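Local coordinates for glycosyl hydrolase family 2, TIM barrel domain protein (Faecalibacterium prausnitzii A2-165, PDB 6ED2) that acts as a gut microbial beta-glucuronidase of glycosyl hydrolase family 2, probably cleaving glucuronic acid from its conjugates and so possibly reactivating drugs, at residues M203-P206 with K207-L211; A411-K414 with N415-A419; T421-I424 with D425-N429; Y452-P455 with L456-A460. All coordinates share one frame; numbering follows the deposited sequence.

How the interactions relate
The four local contacts run in series along the chain. Interaction 1 is the turn linking the sugar-binding domain to the beta domain that follows; Arg209 there lies about 14 Å from a bound magnesium ion. The other three belong to the TIM barrel, away from the annotated magnesium site at Thr239 and Glu241. Interactions 2 and 3 adjoin in sequence on helix 409-427, their centres about 15 Å apart, while interaction 4 is on the neighbouring helix 449-463. Interactions 2 and 4 touch: His416 ND1 and Tyr452 OH, 2.9 Å apart, form a probable hydrogen bond. Interactions 3 and 4 meet where Thr421 packs on Leu459. Interaction 1 comes within about 7 Å of interaction 3, nearest atoms.

Interaction 1: residues M203-P206 with K207-L211; sequences MALP and KERVL
Arg209 turns back on Leu205 and Pro206 because its CG takes the crowded position between the backbone N and the carbonyl carbon (chi1 57°), from which the chain runs extended to NE. Leu205, with CG beside its own backbone N, brings its CB and CD1 up to that chain, and the two side chains cross at about a right angle. Leu205 CD1 lies over one face of the guanidinium, offset toward its rim and 3.8 Å from Arg209 NE. Lower down, Leu205 CB rests 3.8 Å from Arg209 CD, so the apolar leucine lies against both the arginine's methylenes and its guanidinium face.

The turn closed in this way joins strand 200-205, in the sugar-binding domain of a family 2 glycosidase, to strand 210-219, which opens the next beta domain. Its polar clasp is one bond, in which Arg209 NH1 donates to Pro206 O at 2.7 Å with an N-H...O angle of 148°. The oxygen lies almost in the guanidinium plane, at the edge of the group, whereas NH1 stands tilted from the carbonyl plane. Because the arginine chain curls past this carbonyl, Arg209 CG also comes within 3.5 Å of Pro206 O. Proline suits the bend, for its ring fixes the backbone and its carbonyl can still be gripped. NH1 has a second partner in Asp109 of strand 109-114, so a charge holds the guanidinium beside the turn. Glu208 is directed away from residues 203-206, and its OE1 is hydrogen-bonded to His236.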
loop_
_atom_site.group_PDB
_atom_site.type_symbol
_atom_site.label_atom_id
_atom_site.label_comp_id
_atom_site.label_asym_id
_atom_site.label_seq_id
_atom_site.Cartn_x
_atom_site.Cartn_y
_atom_site.Cartn_z
ATOM N N MET A 203 -28.815 -32.116 19.646
ATOM C CA MET A 203 -28.317 -33.192 20.484
ATOM C C MET A 203 -29.452 -34.123 20.886
ATOM O O MET A 203 -30.580 -33.679 21.112
ATOM C CB MET A 203 -27.642 -32.623 21.740
ATOM C CG MET A 203 -26.420 -31.746 21.450
ATOM S SD MET A 203 -25.711 -30.996 22.945
ATOM C CE MET A 203 -26.987 -29.841 23.361
ATOM N N ALA A 204 -29.147 -35.413 20.981
ATOM C CA ALA A 204 -30.007 -36.372 21.661
ATOM C C ALA A 204 -29.241 -36.850 22.886
ATOM O O ALA A 204 -28.138 -37.391 22.755
ATOM C CB ALA A 204 -30.390 -37.540 20.748
ATOM N N LEU A 205 -29.793 -36.592 24.074
ATOM C CA LEU A 205 -29.100 -36.869 25.330
ATOM C C LEU A 205 -29.971 -37.735 26.229
ATOM O O LEU A 205 -31.198 -37.570 26.250
ATOM C CB LEU A 205 -28.756 -35.562 26.057
ATOM C CG LEU A 205 -28.029 -34.492 25.242
ATOM C CD1 LEU A 205 -27.983 -33.194 26.002
ATOM C CD2 LEU A 205 -26.629 -34.965 24.892
ATOM N N PRO A 206 -29.380 -38.654 26.984
ATOM C CA PRO A 206 -30.173 -39.413 27.962
ATOM C C PRO A 206 -30.806 -38.466 28.978
ATOM O O PRO A 206 -30.246 -37.425 29.330
ATOM C CB PRO A 206 -29.142 -40.343 28.629
ATOM C CG PRO A 206 -27.926 -40.296 27.760
ATOM C CD PRO A 206 -27.940 -38.933 27.104
ATOM N N LYS A 207 -32.007 -38.824 29.429
ATOM C CA LYS A 207 -32.699 -37.972 30.383
ATOM C C LYS A 207 -31.954 -37.881 31.713
ATOM O O LYS A 207 -31.995 -36.840 32.370
ATOM C CB LYS A 207 -34.132 -38.471 30.549
ATOM C CG LYS A 207 -35.016 -37.849 29.464
ATOM C CD LYS A 207 -36.205 -38.680 29.088
ATOM C CE LYS A 207 -37.127 -37.861 28.223
ATOM N NZ LYS A 207 -38.410 -38.567 28.038
ATOM N N GLU A 208 -31.242 -38.930 32.103
ATOM C CA GLU A 208 -30.319 -38.866 33.219
ATOM C C GLU A 208 -28.901 -38.777 32.666
ATOM O O GLU A 208 -28.435 -39.702 31.997
ATOM C CB GLU A 208 -30.459 -40.088 34.125
ATOM C CG GLU A 208 -29.552 -39.989 35.339
ATOM C CD GLU A 208 -29.658 -41.174 36.289
ATOM O OE1 GLU A 208 -30.577 -42.002 36.115
ATOM O OE2 GLU A 208 -28.825 -41.259 37.226
ATOM N N ARG A 209 -28.201 -37.686 32.966
ATOM C CA ARG A 209 -26.930 -37.472 32.290
ATOM C C ARG A 209 -25.997 -36.620 33.136
ATOM O O ARG A 209 -26.421 -35.910 34.048
ATOM C CB ARG A 209 -27.144 -36.791 30.940
ATOM C CG ARG A 209 -27.899 -35.465 31.057
ATOM C CD ARG A 209 -27.917 -34.789 29.715
ATOM N NE ARG A 209 -28.750 -33.595 29.659
ATOM C CZ ARG A 209 -30.069 -33.601 29.520
ATOM N NH1 ARG A 209 -30.738 -34.753 29.473
ATOM N NH2 ARG A 209 -30.723 -32.452 29.453
ATOM N N VAL A 210 -24.704 -36.724 32.812
ATOM C CA VAL A 210 -23.705 -35.802 33.320
ATOM C C VAL A 210 -24.026 -34.379 32.884
ATOM O O VAL A 210 -24.244 -34.114 31.697
ATOM C CB VAL A 210 -22.324 -36.225 32.823
ATOM C CG1 VAL A 210 -21.253 -35.306 33.413
ATOM C CG2 VAL A 210 -22.088 -37.682 33.153
ATOM N N LEU A 211 -24.040 -33.447 33.848
ATOM C CA LEU A 211 -24.175 -32.020 33.568
ATOM C C LEU A 211 -22.879 -31.243 33.726
ATOM O O LEU A 211 -22.731 -30.174 33.127
ATOM C CB LEU A 211 -25.221 -31.384 34.487
ATOM C CG LEU A 211 -26.586 -32.070 34.579
ATOM C CD1 LEU A 211 -27.374 -31.464 35.715
ATOM C CD2 LEU A 211 -27.363 -31.947 33.287
#

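Interaction 2: residues A411-K414 with N415-A419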
loop_
_atom_site.group_PDB
_atom_site.type_symbol
_atom_site.label_atom_id
_atom_site.label_comp_id
_atom_site.label_asym_id
_atom_site.label_seq_id
_atom_site.Cartn_x
_atom_site.Cartn_y
_atom_site.Cartn_z
ATOM N N ALA A 411 -28.040 -3.928 38.564
ATOM C CA ALA A 411 -28.412 -4.736 37.408
ATOM C C ALA A 411 -27.177 -5.155 36.615
ATOM O O ALA A 411 -27.053 -6.318 36.218
ATOM C CB ALA A 411 -29.386 -3.960 36.514
ATOM N N LEU A 412 -26.239 -4.227 36.405
ATOM C CA LEU A 412 -24.993 -4.573 35.731
ATOM C C LEU A 412 -24.262 -5.685 36.473
ATOM O O LEU A 412 -23.826 -6.672 35.864
ATOM C CB LEU A 412 -24.109 -3.335 35.596
ATOM C CG LEU A 412 -22.761 -3.574 34.918
ATOM C CD1 LEU A 412 -22.965 -3.994 33.455
ATOM C CD2 LEU A 412 -21.926 -2.303 35.006
ATOM N N LEU A 413 -24.134 -5.551 37.794
ATOM C CA LEU A 413 -23.415 -6.558 38.565
ATOM C C LEU A 413 -24.063 -7.931 38.422
ATOM O O LEU A 413 -23.364 -8.949 38.336
ATOM C CB LEU A 413 -23.355 -6.137 40.029
ATOM C CG LEU A 413 -22.628 -7.071 40.990
ATOM C CD1 LEU A 413 -21.141 -7.189 40.638
ATOM C CD2 LEU A 413 -22.813 -6.555 42.413
ATOM N N LYS A 414 -25.399 -7.975 38.381
ATOM C CA LYS A 414 -26.102 -9.245 38.200
ATOM C C LYS A 414 -25.685 -9.930 36.898
ATOM O O LYS A 414 -25.367 -11.126 36.887
ATOM C CB LYS A 414 -27.615 -9.010 38.234
ATOM C CG LYS A 414 -28.460 -10.282 38.315
ATOM C CD LYS A 414 -29.928 -9.961 38.627
ATOM C CE LYS A 414 -30.804 -11.217 38.662
ATOM N NZ LYS A 414 -31.102 -11.716 37.286
ATOM N N ASN A 415 -25.673 -9.181 35.788
ATOM C CA ASN A 415 -25.231 -9.740 34.510
ATOM C C ASN A 415 -23.752 -10.099 34.543
ATOM O O ASN A 415 -23.338 -11.106 33.956
ATOM C CB ASN A 415 -25.530 -8.753 33.377
ATOM C CG ASN A 415 -27.026 -8.603 33.128
ATOM O OD1 ASN A 415 -27.804 -9.495 33.451
ATOM N ND2 ASN A 415 -27.435 -7.464 32.577
ATOM N N HIS A 416 -22.943 -9.301 35.243
ATOM C CA HIS A 416 -21.518 -9.598 35.349
ATOM C C HIS A 416 -21.286 -10.900 36.108
ATOM O O HIS A 416 -20.469 -11.735 35.700
ATOM C CB HIS A 416 -20.817 -8.416 36.019
ATOM C CG HIS A 416 -19.332 -8.397 35.854
ATOM N ND1 HIS A 416 -18.590 -7.242 36.001
ATOM C CD2 HIS A 416 -18.442 -9.385 35.592
ATOM C CE1 HIS A 416 -17.307 -7.521 35.839
ATOM N NE2 HIS A 416 -17.189 -8.814 35.585
ATOM N N LYS A 417 -22.027 -11.107 37.198
ATOM C CA LYS A 417 -21.903 -12.348 37.954
ATOM C C LYS A 417 -22.298 -13.557 37.110
ATOM O O LYS A 417 -21.640 -14.602 37.164
ATOM C CB LYS A 417 -22.766 -12.272 39.213
ATOM C CG LYS A 417 -22.147 -11.471 40.338
ATOM C CD LYS A 417 -23.166 -11.227 41.447
ATOM C CE LYS A 417 -22.471 -10.864 42.759
ATOM N NZ LYS A 417 -23.435 -10.492 43.845
ATOM N N ALA A 418 -23.374 -13.432 36.334
ATOM C CA ALA A 418 -23.829 -14.531 35.481
ATOM C C ALA A 418 -22.789 -14.882 34.423
ATOM O O ALA A 418 -22.441 -16.054 34.237
ATOM C CB ALA A 418 -25.152 -14.149 34.816
ATOM N N ALA A 419 -22.284 -13.866 33.715
ATOM C CA ALA A 419 -21.231 -14.084 32.733
ATOM C C ALA A 419 -20.014 -14.742 33.365
ATOM O O ALA A 419 -19.451 -15.696 32.809
ATOM C CB ALA A 419 -20.854 -12.751 32.080
HETATM O O HOH W 1 -30.005 -10.293 34.594
#
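Leu413 and Lys417 face each other one turn apart on helix 409-427, an outer helix of the TIM barrel that leads from strand 373-377 toward strand 433-440. Their contact is apolar: the two side chains cross obliquely, and Leu413 CG approaches Lys417 CE at 4.2 Å. Lysine suits this partly exposed position because its methylenes can pack on leucine while the ammonium extends beyond them.

The backbone bonds are those of a regular alpha-helix, each amide reaching the carbonyl four residues earlier. Lys417 N donates to Leu413 O at 2.8 Å, and Lys417 CG comes within 3.4 Å of that same Leu413 O, so the root of the side chain hugs the carbonyl. His416 N meets Leu412 O at 2.8 Å. A longer bond, 3.2 Å, joins Asn415 N to Ala411 O.

Among polar side chains, His416 turns its ring toward the neighbouring helix 449-463, ND1 probably bonding to Tyr452; NE2 has a weak hydrogen bond to Leu438 O. An imidazole fits this buried place because both of its nitrogens find polar partners. Asn415 gives its amide ND2 to Thr167 O, outside the barrel helices, which, with the water on OD1, helps fix the rotation of the amide.

A water bridge links the exposed Lys414 to Asn415. Lys414 is extended until the bend at chi4 (-76°), which swings NZ round to the water, and NZ donates to it at 3.2 Å. That water in turn donates to Asn415 OD1 at 2.6 Å.

Interaction 3: residues T421-I424 with D425-N429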
loop_
_atom_site.group_PDB
_atom_site.type_symbol
_atom_site.label_atom_id
_atom_site.label_comp_id
_atom_site.label_asym_id
_atom_site.label_seq_id
_atom_site.Cartn_x
_atom_site.Cartn_y
_atom_site.Cartn_z
ATOM N N THR A 421 -19.909 -16.566 36.086
ATOM C CA THR A 421 -20.242 -17.925 36.481
ATOM C C THR A 421 -20.190 -18.855 35.280
ATOM O O THR A 421 -19.598 -19.939 35.336
ATOM C CB THR A 421 -21.635 -17.938 37.133
ATOM O OG1 THR A 421 -21.618 -17.111 38.308
ATOM C CG2 THR A 421 -22.053 -19.353 37.509
ATOM N N ASP A 422 -20.810 -18.433 34.174
ATOM C CA ASP A 422 -20.838 -19.250 32.968
ATOM C C ASP A 422 -19.440 -19.415 32.389
ATOM O O ASP A 422 -19.058 -20.518 31.982
ATOM C CB ASP A 422 -21.807 -18.622 31.961
ATOM C CG ASP A 422 -23.263 -18.872 32.344
ATOM O OD1 ASP A 422 -23.473 -19.754 33.186
ATOM O OD2 ASP A 422 -24.188 -18.196 31.841
ATOM N N MET A 423 -18.637 -18.350 32.391
ATOM C CA MET A 423 -17.294 -18.484 31.844
ATOM C C MET A 423 -16.474 -19.489 32.644
ATOM O O MET A 423 -15.797 -20.357 32.071
ATOM C CB MET A 423 -16.578 -17.133 31.804
ATOM C CG MET A 423 -15.106 -17.320 31.416
ATOM S SD MET A 423 -14.122 -15.812 31.350
ATOM C CE MET A 423 -13.999 -15.434 33.112
ATOM N N ILE A 424 -16.517 -19.395 33.977
ATOM C CA ILE A 424 -15.692 -20.301 34.770
ATOM C C ILE A 424 -16.225 -21.730 34.690
ATOM O O ILE A 424 -15.450 -22.687 34.588
ATOM C CB ILE A 424 -15.584 -19.796 36.220
ATOM C CG1 ILE A 424 -14.729 -18.521 36.243
ATOM C CG2 ILE A 424 -15.002 -20.895 37.133
ATOM C CD1 ILE A 424 -14.392 -18.041 37.641
ATOM N N ASP A 425 -17.550 -21.903 34.715
ATOM C CA ASP A 425 -18.105 -23.246 34.533
ATOM C C ASP A 425 -17.731 -23.841 33.171
ATOM O O ASP A 425 -17.393 -25.027 33.079
ATOM C CB ASP A 425 -19.626 -23.214 34.716
ATOM C CG ASP A 425 -20.025 -23.256 36.192
ATOM O OD1 ASP A 425 -19.222 -23.779 37.018
ATOM O OD2 ASP A 425 -21.123 -22.747 36.522
ATOM N N ARG A 426 -17.771 -23.036 32.103
ATOM C CA ARG A 426 -17.457 -23.561 30.771
ATOM C C ARG A 426 -15.981 -23.925 30.640
ATOM O O ARG A 426 -15.641 -24.937 30.020
ATOM C CB ARG A 426 -17.841 -22.545 29.693
ATOM C CG ARG A 426 -17.850 -23.119 28.258
ATOM C CD ARG A 426 -17.954 -21.990 27.234
ATOM N NE ARG A 426 -16.726 -21.194 27.248
ATOM C CZ ARG A 426 -16.394 -20.294 26.322
ATOM N NH1 ARG A 426 -17.192 -20.070 25.281
ATOM N NH2 ARG A 426 -15.244 -19.628 26.432
ATOM N N ASP A 427 -15.087 -23.132 31.241
ATOM C CA ASP A 427 -13.679 -23.186 30.884
ATOM C C ASP A 427 -12.788 -23.799 31.951
ATOM O O ASP A 427 -11.591 -23.962 31.706
ATOM C CB ASP A 427 -13.184 -21.772 30.530
ATOM C CG ASP A 427 -13.871 -21.230 29.283
ATOM O OD1 ASP A 427 -14.548 -22.032 28.596
ATOM O OD2 ASP A 427 -13.775 -20.014 28.990
ATOM N N LYS A 428 -13.336 -24.194 33.100
ATOM C CA LYS A 428 -12.474 -24.523 34.236
ATOM C C LYS A 428 -11.629 -25.768 34.008
ATOM O O LYS A 428 -10.597 -25.919 34.670
ATOM C CB LYS A 428 -13.309 -24.699 35.504
ATOM C CG LYS A 428 -14.304 -25.867 35.436
ATOM C CD LYS A 428 -15.473 -25.681 36.401
ATOM C CE LYS A 428 -16.586 -26.711 36.143
ATOM N NZ LYS A 428 -17.845 -26.368 36.863
ATOM N N ASN A 429 -11.997 -26.655 33.078
ATOM C CA ASN A 429 -11.223 -27.887 32.923
ATOM C C ASN A 429 -10.194 -27.828 31.800
ATOM O O ASN A 429 -9.540 -28.839 31.524
ATOM C CB ASN A 429 -12.155 -29.084 32.719
ATOM C CG ASN A 429 -12.972 -29.389 33.958
ATOM O OD1 ASN A 429 -12.418 -29.568 35.043
ATOM N ND2 ASN A 429 -14.297 -29.391 33.818
#
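The last turns of helix 409-427, before the chain enters barrel strand 433-440, bring Thr421 beside Asp425 and Met423 across Asp427. Thr421 and Asp425 point the same way, and Thr421 CG2 touches Asp425 OD2 at 3.7 Å. Threonine suits the spot because OG1 is hydrogen-bonded to Lys417 O within the helix, while the side chain packs on Leu459 and Leu463 of helix 449-463. Asp425 N donates to Thr421 O at 2.9 Å.

Further on, Asp427 N bonds to Met423 O at 3.0 Å, bent to 136°, with a second, weak bond to Ile424 O. The backbone sets Lys428 CB 3.1 Å from Ile424 O, and chi1 of 63° then runs Lys428 CG and CD past Ile424 O, each at 3.5 Å. The extended chain carries Lys428 NZ to Asp425 OD1, a salt bridge of 2.9 Å entered from above the carboxylate plane. Asp212 is a second partner of NZ, and Arg26 pairs with Asp425 OD2.

Asp427 OD1 accepts from Arg426 NE at 2.7 Å, on the syn side of the carboxylate but tilted out of its plane. An alanine here would probably leave Arg426 NE without its mate and the guanidinium freer to turn, although the bond from NH2 to Tyr359 O could remain. With Ile424 and Met423 packed on Trp436, this is the C-terminal end of a barrel helix packed against its following strand, as in the beta/alpha units of a TIM barrel.

Interaction 4: residues Y452-P455 with L456-A460; sequences YFKP and LFELA
Glu458 leans back along the helix over Lys454, one turn earlier. Its CB sits 3.5 Å from Lys454 O, the carbonyl that also accepts the Glu458 amide. Glu458 CG passes Lys454 O at 3.8 Å, and Glu458 CD comes to lie 4.0 Å from Lys454 CG. At the tip, Glu458 OE1 reaches along the lysine methylenes to within 3.5 Å of Lys454 CE. Lys454 NZ remains 4.0 Å from Glu458 OE1, too far for a salt bridge, though the opposite charges probably still attract. Lysine and glutamate four apart suit an exposed helix surface, but an alanine in place of Glu458 would probably leave the lysine methylenes without the carboxylate that lies along them, and the ammonium without this nearby opposite charge.

Helix 449-463 is the helical arm of a beta-alpha-beta unit of the TIM barrel, between strands 433-440 and 470-474, and its inner face is aromatic. Phe453 and Phe457 lie side by side because both hold CG beside the backbone N (chi1 near -80°). Their planes are close to parallel, 23° apart, but are slid so far that the rings barely overlap, with centroids 5.9 Å apart. Phe457 CD2 comes edge-on to Phe453 O at 3.2 Å, in the plane of its ring. Tyr472 of strand 470-474 meets the Phe453 ring edge-to-face.

Pro455 has no amide hydrogen for the turn before it, and the helix kinks there, while its carbonyl still accepts from Leu459 N. Toward helix 409-427, Leu456 CD1 packs obliquely on Tyr452 CE2 at 3.4 Å.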
loop_
_atom_site.group_PDB
_atom_site.type_symbol
_atom_site.label_atom_id
_atom_site.label_comp_id
_atom_site.label_asym_id
_atom_site.label_seq_id
_atom_site.Cartn_x
_atom_site.Cartn_y
_atom_site.Cartn_z
ATOM N N TYR A 452 -18.369 -2.863 44.117
ATOM C CA TYR A 452 -18.569 -3.643 42.905
ATOM C C TYR A 452 -17.552 -4.777 42.809
ATOM O O TYR A 452 -17.929 -5.928 42.574
ATOM C CB TYR A 452 -18.490 -2.724 41.678
ATOM C CG TYR A 452 -18.980 -3.373 40.420
ATOM C CD1 TYR A 452 -20.322 -3.310 40.063
ATOM C CD2 TYR A 452 -18.113 -4.066 39.590
ATOM C CE1 TYR A 452 -20.787 -3.919 38.906
ATOM C CE2 TYR A 452 -18.569 -4.675 38.422
ATOM C CZ TYR A 452 -19.908 -4.599 38.095
ATOM O OH TYR A 452 -20.367 -5.209 36.962
ATOM N N PHE A 453 -16.266 -4.474 43.031
ATOM C CA PHE A 453 -15.209 -5.465 42.817
ATOM C C PHE A 453 -15.265 -6.591 43.842
ATOM O O PHE A 453 -14.983 -7.751 43.506
ATOM C CB PHE A 453 -13.825 -4.806 42.888
ATOM C CG PHE A 453 -13.402 -4.089 41.628
ATOM C CD1 PHE A 453 -12.079 -4.132 41.211
ATOM C CD2 PHE A 453 -14.310 -3.360 40.882
ATOM C CE1 PHE A 453 -11.674 -3.454 40.070
ATOM C CE2 PHE A 453 -13.917 -2.676 39.744
ATOM C CZ PHE A 453 -12.606 -2.723 39.333
ATOM N N LYS A 454 -15.563 -6.262 45.111
ATOM C CA LYS A 454 -15.406 -7.245 46.186
ATOM C C LYS A 454 -16.228 -8.500 45.931
ATOM O O LYS A 454 -15.648 -9.598 45.920
ATOM C CB LYS A 454 -15.752 -6.614 47.544
ATOM C CG LYS A 454 -15.617 -7.572 48.742
ATOM C CD LYS A 454 -15.854 -6.802 50.058
ATOM C CE LYS A 454 -15.769 -7.699 51.291
ATOM N NZ LYS A 454 -17.162 -7.888 51.794
ATOM N N PRO A 455 -17.539 -8.427 45.686
ATOM C CA PRO A 455 -18.275 -9.671 45.405
ATOM C C PRO A 455 -17.833 -10.359 44.123
ATOM O O PRO A 455 -17.905 -11.589 44.054
ATOM C CB PRO A 455 -19.735 -9.205 45.326
ATOM C CG PRO A 455 -19.642 -7.767 44.925
ATOM C CD PRO A 455 -18.428 -7.246 45.626
ATOM N N LEU A 456 -17.340 -9.619 43.119
ATOM C CA LEU A 456 -16.913 -10.267 41.878
ATOM C C LEU A 456 -15.683 -11.123 42.098
ATOM O O LEU A 456 -15.618 -12.270 41.641
ATOM C CB LEU A 456 -16.617 -9.232 40.806
ATOM C CG LEU A 456 -17.803 -8.885 39.929
ATOM C CD1 LEU A 456 -17.372 -7.752 39.043
ATOM C CD2 LEU A 456 -18.272 -10.078 39.114
ATOM N N PHE A 457 -14.680 -10.571 42.777
ATOM C CA PHE A 457 -13.473 -11.344 43.024
ATOM C C PHE A 457 -13.741 -12.485 43.990
ATOM O O PHE A 457 -13.080 -13.521 43.914
ATOM C CB PHE A 457 -12.366 -10.419 43.535
ATOM C CG PHE A 457 -11.708 -9.627 42.441
ATOM C CD1 PHE A 457 -10.501 -10.040 41.899
ATOM C CD2 PHE A 457 -12.321 -8.492 41.933
ATOM C CE1 PHE A 457 -9.895 -9.323 40.880
ATOM C CE2 PHE A 457 -11.741 -7.775 40.908
ATOM C CZ PHE A 457 -10.512 -8.198 40.377
ATOM N N GLU A 458 -14.708 -12.323 44.896
ATOM C CA GLU A 458 -15.058 -13.436 45.775
ATOM C C GLU A 458 -15.721 -14.561 44.985
ATOM O O GLU A 458 -15.382 -15.740 45.157
ATOM C CB GLU A 458 -15.967 -12.944 46.910
ATOM C CG GLU A 458 -15.209 -12.590 48.207
ATOM C CD GLU A 458 -15.922 -11.543 49.117
ATOM O OE1 GLU A 458 -15.216 -10.914 49.948
ATOM O OE2 GLU A 458 -17.167 -11.347 49.025
ATOM N N LEU A 459 -16.659 -14.209 44.102
ATOM C CA LEU A 459 -17.292 -15.203 43.235
ATOM C C LEU A 459 -16.259 -15.977 42.416
ATOM O O LEU A 459 -16.319 -17.209 42.326
ATOM C CB LEU A 459 -18.306 -14.514 42.326
ATOM C CG LEU A 459 -19.187 -15.425 41.468
ATOM C CD1 LEU A 459 -19.969 -16.429 42.344
ATOM C CD2 LEU A 459 -20.119 -14.578 40.596
ATOM N N ALA A 460 -15.283 -15.272 41.830
ATOM C CA ALA A 460 -14.280 -15.953 41.010
ATOM C C ALA A 460 -13.455 -16.925 41.827
ATOM O O ALA A 460 -13.046 -17.977 41.321
ATOM C CB ALA A 460 -13.354 -14.937 40.329
#